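Local coordinates for putative branched-chain amino acid ABC transporter, periplasmic branched-chain amino acid-binding protein (Pseudomonas protegens Pf-5, PDB 4RU0) that probably binds branched-chain amino acids or related small solutes in the periplasm and hands them to an ABC transporter for uptake, at residues D32-Y46 and V74-T86. Numbering follows the deposited sequence.
Sequences DQQFFPLATYRVGAY and VKLVWQECETEWT
The indole of Trp-85 meets two tyrosines at once, stacking on the ring of Tyr-46 and driving its edge into a face of Tyr-41. Tyr-46 and the six-membered ring of the indole stack face to face and offset, their planes 25° apart. Against Tyr-41 the pair is T-shaped (planes 87° apart), with Trp-85 CD1 3.5 Å from Tyr-41 CE2. Trp-85 extends from its backbone with CG opposite N (chi1 -164°), which carries the indole alongside Tyr-41. Trp-54 of helix 47-67 also packs edge-to-face with Tyr-41, whose hydroxyl makes a weak hydrogen bond to the bound pentaoxaheptadecane. Cut back to an alanine, Trp-85 would probably leave Tyr-46 without its stacking partner and one face of Tyr-41 less packed.

Leading up to the cluster, strands 34-40 and 76-82 pair in parallel within a right-handed beta-alpha-beta crossover through helix 47-67. The ladder begins with Gln-34 N to Lys-75 O (2.9 Å), loosens round Pro-37, and closes with Thr-83 N to Thr-40 O (2.8 Å).

Two glutamates of strand 76-82 grip the end of strand 34-40 and the loop that follows. Glu-80 OE1 takes Thr-40 OG1 (2.8 Å) on its anti lone pair and Arg-42 NE on its syn lone pair, the latter a salt bridge near the guanidinium plane. Asp-315 gives Arg-42 a second acidic partner. Glu-82, bent at chi2, turns its carboxylate back so that OE1 accepts Arg-42 N at 2.9 Å. Charge pairing and carboxylate-to-backbone bonding thus hold the loop after the strand, consistent with a fixed placement of Tyr-41 in the ligand pocket.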
ATOM      1  N   ASP A  32      30.321  -2.011  -6.550  1.00 68.31           N
ATOM      2  CA  ASP A  32      30.069  -0.738  -7.221  1.00 62.62           C
ATOM      3  C   ASP A  32      28.583  -0.516  -7.511  1.00 72.10           C
ATOM      4  O   ASP A  32      28.151   0.600  -7.799  1.00 64.28           O
ATOM      5  CB  ASP A  32      30.863  -0.675  -8.519  1.00 65.70           C
ATOM      6  CG  ASP A  32      32.299  -1.102  -8.333  1.00 87.39           C
ATOM      7  OD1 ASP A  32      33.159  -0.215  -8.151  1.00 95.87           O
ATOM      8  OD2 ASP A  32      32.566  -2.324  -8.348  1.00 82.05           O
ATOM      9  N   GLN A  33      27.811  -1.591  -7.435  1.00 74.35           N
ATOM     10  CA  GLN A  33      26.380  -1.538  -7.681  1.00 72.59           C
ATOM     11  C   GLN A  33      25.599  -1.308  -6.383  1.00 56.01           C
ATOM     12  O   GLN A  33      26.117  -1.532  -5.294  1.00 54.97           O
ATOM     13  CB  GLN A  33      25.926  -2.833  -8.360  1.00 72.52           C
ATOM     14  CG  GLN A  33      26.739  -3.190  -9.600  1.00 61.95           C
ATOM     15  CD  GLN A  33      26.532  -4.627 -10.045  1.00 68.64           C
ATOM     16  OE1 GLN A  33      26.421  -5.535  -9.221  1.00 74.29           O
ATOM     17  NE2 GLN A  33      26.484  -4.841 -11.355  1.00 66.44           N
ATOM     18  N   GLN A  34      24.361  -0.835  -6.511  1.00 73.94           N
ATOM     19  CA  GLN A  34      23.464  -0.660  -5.368  1.00 52.46           C
ATOM     20  C   GLN A  34      22.547  -1.869  -5.244  1.00 51.23           C
ATOM     21  O   GLN A  34      21.830  -2.208  -6.187  1.00 51.85           O
ATOM     22  CB  GLN A  34      22.636   0.617  -5.510  1.00 52.07           C
ATOM     23  CG  GLN A  34      21.533   0.766  -4.467  1.00 49.62           C
ATOM     24  CD  GLN A  34      22.055   1.226  -3.122  1.00 48.81           C
ATOM     25  OE1 GLN A  34      22.484   2.372  -2.966  1.00 48.96           O
ATOM     26  NE2 GLN A  34      22.029   0.331  -2.137  1.00 49.48           N
ATOM     27  N   PHE A  35      22.572  -2.523  -4.085  1.00 49.63           N
ATOM     28  CA  PHE A  35      21.796  -3.746  -3.905  1.00 50.21           C
ATOM     29  C   PHE A  35      20.326  -3.465  -3.605  1.00 47.00           C
ATOM     30  O   PHE A  35      19.991  -2.625  -2.772  1.00 45.70           O
ATOM     31  CB  PHE A  35      22.392  -4.610  -2.793  1.00 48.04           C
ATOM     32  CG  PHE A  35      21.675  -5.915  -2.599  1.00 46.88           C
ATOM     33  CD1 PHE A  35      21.297  -6.682  -3.693  1.00 48.02           C
ATOM     34  CD2 PHE A  35      21.388  -6.382  -1.330  1.00 45.12           C
ATOM     35  CE1 PHE A  35      20.636  -7.883  -3.521  1.00 47.42           C
ATOM     36  CE2 PHE A  35      20.733  -7.585  -1.150  1.00 44.52           C
ATOM     37  CZ  PHE A  35      20.357  -8.337  -2.248  1.00 45.67           C
ATOM     38  N   PHE A  36      19.458  -4.191  -4.298  1.00 47.20           N
ATOM     39  CA  PHE A  36      18.021  -4.060  -4.126  1.00 45.88           C
ATOM     40  C   PHE A  36      17.437  -5.412  -3.746  1.00 45.07           C
ATOM     41  O   PHE A  36      17.089  -6.202  -4.621  1.00 48.81           O
ATOM     42  CB  PHE A  36      17.375  -3.541  -5.409  1.00 47.09           C
ATOM     43  CG  PHE A  36      16.091  -2.800  -5.190  1.00 61.22           C
ATOM     44  CD1 PHE A  36      16.058  -1.414  -5.264  1.00 45.95           C
ATOM     45  CD2 PHE A  36      14.914  -3.484  -4.918  1.00 60.12           C
ATOM     46  CE1 PHE A  36      14.878  -0.724  -5.072  1.00 54.64           C
ATOM     47  CE2 PHE A  36      13.727  -2.801  -4.719  1.00 57.48           C
ATOM     48  CZ  PHE A  36      13.708  -1.418  -4.797  1.00 54.80           C
ATOM     49  N   PRO A  37      17.341  -5.689  -2.437  1.00 43.42           N
ATOM     50  CA  PRO A  37      16.840  -6.985  -1.974  1.00 42.70           C
ATOM     51  C   PRO A  37      15.379  -7.197  -2.369  1.00 49.16           C
ATOM     52  O   PRO A  37      14.570  -6.269  -2.275  1.00 41.60           O
ATOM     53  CB  PRO A  37      17.001  -6.899  -0.453  1.00 41.05           C
ATOM     54  CG  PRO A  37      16.990  -5.442  -0.150  1.00 40.53           C
ATOM     55  CD  PRO A  37      17.646  -4.780  -1.320  1.00 42.23           C
ATOM     56  N   LEU A  38      15.057  -8.403  -2.828  1.00 46.87           N
ATOM     57  CA  LEU A  38      13.692  -8.724  -3.225  1.00 44.68           C
ATOM     58  C   LEU A  38      13.159  -9.927  -2.453  1.00 41.93           C
ATOM     59  O   LEU A  38      13.546 -11.066  -2.710  1.00 42.78           O
ATOM     60  CB  LEU A  38      13.616  -8.986  -4.731  1.00 44.70           C
ATOM     61  CG  LEU A  38      13.897  -7.769  -5.614  1.00 54.31           C
ATOM     62  CD1 LEU A  38      13.736  -8.118  -7.083  1.00 47.72           C
ATOM     63  CD2 LEU A  38      12.991  -6.603  -5.234  1.00 44.48           C
ATOM     64  N   ALA A  39      12.278  -9.658  -1.494  1.00 40.35           N
ATOM     65  CA  ALA A  39      11.643 -10.710  -0.709  1.00 41.31           C
ATOM     66  C   ALA A  39      10.333 -11.115  -1.375  1.00 41.99           C
ATOM     67  O   ALA A  39       9.339 -10.390  -1.304  1.00 39.30           O
ATOM     68  CB  ALA A  39      11.405 -10.248   0.725  1.00 37.82           C
ATOM     69  N   THR A  40      10.338 -12.270  -2.032  1.00 41.15           N
ATOM     70  CA  THR A  40       9.223 -12.656  -2.890  1.00 41.95           C
ATOM     71  C   THR A  40       8.695 -14.045  -2.572  1.00 45.08           C
ATOM     72  O   THR A  40       9.403 -14.871  -1.990  1.00 46.89           O
ATOM     73  CB  THR A  40       9.629 -12.625  -4.380  1.00 48.48           C
ATOM     74  OG1 THR A  40      10.647 -13.606  -4.617  1.00 53.50           O
ATOM     75  CG2 THR A  40      10.150 -11.248  -4.775  1.00 43.99           C
ATOM     76  N   TYR A  41       7.445 -14.296  -2.951  1.00 42.35           N
ATOM     77  CA  TYR A  41       6.897 -15.642  -2.895  1.00 42.89           C
ATOM     78  C   TYR A  41       6.469 -16.103  -4.284  1.00 53.09           C
ATOM     79  O   TYR A  41       5.742 -15.402  -4.986  1.00 49.54           O
ATOM     80  CB  TYR A  41       5.719 -15.731  -1.910  1.00 41.63           C
ATOM     81  CG  TYR A  41       4.763 -14.555  -1.915  1.00 49.61           C
ATOM     82  CD1 TYR A  41       3.686 -14.508  -2.795  1.00 53.50           C
ATOM     83  CD2 TYR A  41       4.914 -13.509  -1.012  1.00 46.32           C
ATOM     84  CE1 TYR A  41       2.804 -13.440  -2.789  1.00 41.11           C
ATOM     85  CE2 TYR A  41       4.038 -12.438  -1.000  1.00 45.78           C
ATOM     86  CZ  TYR A  41       2.986 -12.408  -1.890  1.00 46.08           C
ATOM     87  OH  TYR A  41       2.118 -11.340  -1.880  1.00 44.32           O
ATOM     88  N   ARG A  42       6.943 -17.283  -4.677  1.00 54.69           N
ATOM     89  CA  ARG A  42       6.567 -17.882  -5.953  1.00 55.64           C
ATOM     90  C   ARG A  42       6.029 -19.289  -5.744  1.00 57.67           C
ATOM     91  O   ARG A  42       5.815 -20.035  -6.695  1.00 70.52           O
ATOM     92  CB  ARG A  42       7.757 -17.903  -6.909  1.00 49.61           C
ATOM     93  CG  ARG A  42       8.197 -16.520  -7.341  1.00 49.45           C
ATOM     94  CD  ARG A  42       9.437 -16.569  -8.206  1.00 51.10           C
ATOM     95  NE  ARG A  42       9.805 -15.238  -8.677  1.00 51.15           N
ATOM     96  CZ  ARG A  42       9.256 -14.645  -9.733  1.00 52.24           C
ATOM     97  NH1 ARG A  42       8.312 -15.269 -10.428  1.00 53.37           N
ATOM     98  NH2 ARG A  42       9.653 -13.431 -10.094  1.00 52.30           N
ATOM     99  N   VAL A  43       5.814 -19.640  -4.483  1.00 57.25           N
ATOM    100  CA  VAL A  43       5.261 -20.935  -4.120  1.00 59.43           C
ATOM    101  C   VAL A  43       4.033 -20.716  -3.250  1.00 54.97           C
ATOM    102  O   VAL A  43       4.003 -19.789  -2.442  1.00 62.07           O
ATOM    103  CB  VAL A  43       6.295 -21.801  -3.367  1.00 57.98           C
ATOM    104  CG1 VAL A  43       5.736 -23.189  -3.078  1.00 61.89           C
ATOM    105  CG2 VAL A  43       7.584 -21.900  -4.170  1.00 60.17           C
ATOM    106  N   GLY A  44       3.015 -21.549  -3.422  1.00 48.93           N
ATOM    107  CA  GLY A  44       1.831 -21.463  -2.585  1.00 47.98           C
ATOM    108  C   GLY A  44       0.647 -20.802  -3.261  1.00 57.63           C
ATOM    109  O   GLY A  44       0.691 -20.484  -4.452  1.00 63.35           O
ATOM    110  N   ALA A  45      -0.409 -20.584  -2.484  1.00 55.34           N
ATOM    111  CA  ALA A  45      -1.682 -20.110  -3.012  1.00 56.13           C
ATOM    112  C   ALA A  45      -1.617 -18.686  -3.556  1.00 59.94           C
ATOM    113  O   ALA A  45      -2.371 -18.324  -4.463  1.00 63.28           O
ATOM    114  CB  ALA A  45      -2.753 -20.207  -1.937  1.00 46.95           C
ATOM    115  N   TYR A  46      -0.720 -17.878  -3.003  1.00 54.23           N
ATOM    116  CA  TYR A  46      -0.653 -16.471  -3.376  1.00 50.53           C
ATOM    117  C   TYR A  46       0.386 -16.219  -4.459  1.00 50.02           C
ATOM    118  O   TYR A  46       0.632 -15.073  -4.847  1.00 50.95           O
ATOM    119  CB  TYR A  46      -0.355 -15.616  -2.147  1.00 48.62           C
ATOM    120  CG  TYR A  46      -1.324 -15.855  -1.010  1.00 58.56           C
ATOM    121  CD1 TYR A  46      -2.578 -15.255  -1.003  1.00 59.33           C
ATOM    122  CD2 TYR A  46      -0.988 -16.685   0.052  1.00 55.86           C
ATOM    123  CE1 TYR A  46      -3.469 -15.472   0.031  1.00 63.97           C
ATOM    124  CE2 TYR A  46      -1.874 -16.910   1.093  1.00 61.57           C
ATOM    125  CZ  TYR A  46      -3.113 -16.301   1.078  1.00 66.05           C
ATOM    126  OH  TYR A  46      -3.998 -16.520   2.110  1.00 70.06           O
ATOM    127  N   VAL A  74      24.750   5.051 -11.017  1.00 82.67           N
ATOM    128  CA  VAL A  74      24.895   3.867 -10.175  1.00 62.49           C
ATOM    129  C   VAL A  74      23.968   2.739 -10.617  1.00 61.76           C
ATOM    130  O   VAL A  74      22.746   2.874 -10.577  1.00 60.40           O
ATOM    131  CB  VAL A  74      24.609   4.187  -8.701  1.00 59.92           C
ATOM    132  CG1 VAL A  74      24.804   2.944  -7.843  1.00 58.38           C
ATOM    133  CG2 VAL A  74      25.502   5.314  -8.227  1.00 62.47           C
ATOM    134  N   LYS A  75      24.560   1.627 -11.033  1.00 62.80           N
ATOM    135  CA  LYS A  75      23.792   0.480 -11.498  1.00 62.45           C
ATOM    136  C   LYS A  75      23.105  -0.239 -10.341  1.00 74.19           C
ATOM    137  O   LYS A  75      23.564  -0.190  -9.198  1.00 68.55           O
ATOM    138  CB  LYS A  75      24.695  -0.490 -12.264  1.00 76.99           C
ATOM    139  CG  LYS A  75      25.340   0.118 -13.507  1.00 85.99           C
ATOM    140  CD  LYS A  75      26.335  -0.845 -14.153  1.00 88.86           C
ATOM    141  CE  LYS A  75      26.999  -0.228 -15.381  1.00 82.96           C
ATOM    142  NZ  LYS A  75      27.925  -1.186 -16.048  1.00 79.10           N
ATOM    143  N   LEU A  76      21.999  -0.907 -10.651  1.00 75.02           N
ATOM    144  CA  LEU A  76      21.211  -1.608  -9.645  1.00 56.50           C
ATOM    145  C   LEU A  76      21.361  -3.117  -9.794  1.00 62.73           C
ATOM    146  O   LEU A  76      21.239  -3.655 -10.893  1.00 65.63           O
ATOM    147  CB  LEU A  76      19.733  -1.218  -9.753  1.00 55.36           C
ATOM    148  CG  LEU A  76      19.217   0.007  -8.992  1.00 53.85           C
ATOM    149  CD1 LEU A  76      20.168   1.185  -9.105  1.00 69.67           C
ATOM    150  CD2 LEU A  76      17.840   0.395  -9.507  1.00 53.51           C
ATOM    151  N   VAL A  77      21.627  -3.800  -8.689  1.00 55.29           N
ATOM    152  CA  VAL A  77      21.684  -5.255  -8.710  1.00 55.39           C
ATOM    153  C   VAL A  77      20.661  -5.798  -7.719  1.00 61.22           C
ATOM    154  O   VAL A  77      20.497  -5.255  -6.628  1.00 61.32           O
ATOM    155  CB  VAL A  77      23.110  -5.781  -8.383  1.00 56.22           C
ATOM    156  CG1 VAL A  77      23.600  -5.236  -7.056  1.00 54.66           C
ATOM    157  CG2 VAL A  77      23.147  -7.302  -8.397  1.00 56.39           C
ATOM    158  N   TRP A  78      19.953  -6.852  -8.109  1.00 53.15           N
ATOM    159  CA  TRP A  78      18.930  -7.420  -7.246  1.00 54.61           C
ATOM    160  C   TRP A  78      18.978  -8.941  -7.227  1.00 55.26           C
ATOM    161  O   TRP A  78      19.514  -9.572  -8.141  1.00 53.36           O
ATOM    162  CB  TRP A  78      17.541  -6.953  -7.684  1.00 50.72           C
ATOM    163  CG  TRP A  78      17.173  -7.355  -9.083  1.00 54.86           C
ATOM    164  CD1 TRP A  78      16.549  -8.507  -9.473  1.00 53.05           C
ATOM    165  CD2 TRP A  78      17.399  -6.598 -10.278  1.00 54.52           C
ATOM    166  NE1 TRP A  78      16.377  -8.515 -10.837  1.00 55.10           N
ATOM    167  CE2 TRP A  78      16.889  -7.354 -11.354  1.00 56.03           C
ATOM    168  CE3 TRP A  78      17.980  -5.354 -10.542  1.00 55.21           C
ATOM    169  CZ2 TRP A  78      16.945  -6.907 -12.671  1.00 58.19           C
ATOM    170  CZ3 TRP A  78      18.035  -4.911 -11.851  1.00 58.46           C
ATOM    171  CH2 TRP A  78      17.520  -5.686 -12.899  1.00 58.82           C
ATOM    172  N   GLN A  79      18.413  -9.518  -6.171  1.00 49.68           N
ATOM    173  CA  GLN A  79      18.315 -10.963  -6.036  1.00 49.81           C
ATOM    174  C   GLN A  79      17.054 -11.321  -5.265  1.00 48.04           C
ATOM    175  O   GLN A  79      16.628 -10.584  -4.377  1.00 46.37           O
ATOM    176  CB  GLN A  79      19.551 -11.538  -5.335  1.00 49.86           C
ATOM    177  CG  GLN A  79      19.644 -13.060  -5.407  1.00 50.53           C
ATOM    178  CD  GLN A  79      20.906 -13.610  -4.769  1.00 69.24           C
ATOM    179  OE1 GLN A  79      21.411 -13.065  -3.787  1.00 72.74           O
ATOM    180  NE2 GLN A  79      21.423 -14.699  -5.327  1.00 67.82           N
ATOM    181  N   GLU A  80      16.454 -12.452  -5.613  1.00 50.30           N
ATOM    182  CA  GLU A  80      15.233 -12.894  -4.966  1.00 47.16           C
ATOM    183  C   GLU A  80      15.500 -13.931  -3.886  1.00 46.31           C
ATOM    184  O   GLU A  80      16.355 -14.803  -4.039  1.00 49.66           O
ATOM    185  CB  GLU A  80      14.264 -13.470  -5.997  1.00 48.30           C
ATOM    186  CG  GLU A  80      13.132 -12.539  -6.368  1.00 47.87           C
ATOM    187  CD  GLU A  80      12.324 -13.046  -7.546  1.00 57.22           C
ATOM    188  OE1 GLU A  80      11.254 -13.655  -7.325  1.00 59.99           O
ATOM    189  OE2 GLU A  80      12.761 -12.833  -8.695  1.00 51.18           O
ATOM    190  N   CYS A  81      14.755 -13.827  -2.793  1.00 44.51           N
ATOM    191  CA  CYS A  81      14.763 -14.846  -1.758  1.00 43.72           C
ATOM    192  C   CYS A  81      13.321 -15.284  -1.511  1.00 43.00           C
ATOM    193  O   CYS A  81      12.435 -14.447  -1.351  1.00 42.07           O
ATOM    194  CB  CYS A  81      15.409 -14.319  -0.476  1.00 42.31           C
ATOM    195  SG  CYS A  81      15.432 -15.489   0.910  1.00 77.09           S
ATOM    196  N   GLU A  82      13.088 -16.591  -1.504  1.00 43.57           N
ATOM    197  CA  GLU A  82      11.741 -17.125  -1.338  1.00 43.18           C
ATOM    198  C   GLU A  82      11.268 -17.025   0.111  1.00 52.49           C
ATOM    199  O   GLU A  82      11.894 -17.573   1.017  1.00 53.22           O
ATOM    200  CB  GLU A  82      11.686 -18.578  -1.809  1.00 44.58           C
ATOM    201  CG  GLU A  82      10.308 -19.210  -1.710  1.00 52.74           C
ATOM    202  CD  GLU A  82       9.260 -18.483  -2.544  1.00 52.83           C
ATOM    203  OE1 GLU A  82       9.599 -17.964  -3.634  1.00 45.78           O
ATOM    204  OE2 GLU A  82       8.095 -18.436  -2.102  1.00 52.43           O
ATOM    205  N   THR A  83      10.156 -16.326   0.324  1.00 40.45           N
ATOM    206  CA  THR A  83       9.632 -16.121   1.671  1.00 43.29           C
ATOM    207  C   THR A  83       8.398 -16.984   1.931  1.00 43.83           C
ATOM    208  O   THR A  83       7.974 -17.147   3.077  1.00 44.33           O
ATOM    209  CB  THR A  83       9.265 -14.642   1.915  1.00 37.79           C
ATOM    210  OG1 THR A  83       8.059 -14.319   1.207  1.00 51.35           O
ATOM    211  CG2 THR A  83      10.397 -13.731   1.448  1.00 38.10           C
ATOM    212  N   GLU A  84       7.828 -17.522   0.856  1.00 43.60           N
ATOM    213  CA  GLU A  84       6.634 -18.362   0.924  1.00 40.38           C
ATOM    214  C   GLU A  84       5.497 -17.707   1.703  1.00 52.48           C
ATOM    215  O   GLU A  84       4.665 -18.402   2.293  1.00 58.65           O
ATOM    216  CB  GLU A  84       6.970 -19.714   1.549  1.00 40.70           C
ATOM    217  CG  GLU A  84       8.134 -20.415   0.881  1.00 72.06           C
ATOM    218  CD  GLU A  84       8.198 -21.890   1.216  1.00 77.65           C
ATOM    219  OE1 GLU A  84       7.153 -22.452   1.612  1.00 82.03           O
ATOM    220  OE2 GLU A  84       9.288 -22.489   1.082  1.00 73.24           O
ATOM    221  N   TRP A  85       5.487 -16.373   1.715  1.00 47.25           N
ATOM    222  CA  TRP A  85       4.421 -15.590   2.337  1.00 47.31           C
ATOM    223  C   TRP A  85       4.367 -15.775   3.869  1.00 45.12           C
ATOM    224  O   TRP A  85       3.408 -15.350   4.519  1.00 42.62           O
ATOM    225  CB  TRP A  85       3.074 -15.953   1.689  1.00 38.06           C
ATOM    226  CG  TRP A  85       1.956 -14.978   1.937  1.00 53.31           C
ATOM    227  CD1 TRP A  85       1.759 -13.776   1.316  1.00 51.32           C
ATOM    228  CD2 TRP A  85       0.866 -15.139   2.855  1.00 56.13           C
ATOM    229  NE1 TRP A  85       0.622 -13.172   1.803  1.00 51.54           N
ATOM    230  CE2 TRP A  85       0.054 -13.989   2.748  1.00 55.92           C
ATOM    231  CE3 TRP A  85       0.501 -16.142   3.762  1.00 52.22           C
ATOM    232  CZ2 TRP A  85      -1.101 -13.815   3.515  1.00 52.60           C
ATOM    233  CZ3 TRP A  85      -0.645 -15.967   4.522  1.00 51.95           C
ATOM    234  CH2 TRP A  85      -1.432 -14.812   4.392  1.00 50.49           C
ATOM    235  N   THR A  86       5.403 -16.382   4.445  1.00 36.04           N
ATOM    236  CA  THR A  86       5.445 -16.605   5.891  1.00 44.32           C
ATOM    237  C   THR A  86       6.453 -15.700   6.598  1.00 41.73           C
ATOM    238  O   THR A  86       7.405 -15.202   5.991  1.00 43.46           O
ATOM    239  CB  THR A  86       5.798 -18.066   6.239  1.00 35.74           C
ATOM    240  OG1 THR A  86       7.163 -18.327   5.893  1.00 53.96           O
ATOM    241  CG2 THR A  86       4.884 -19.033   5.498  1.00 36.90           C
TER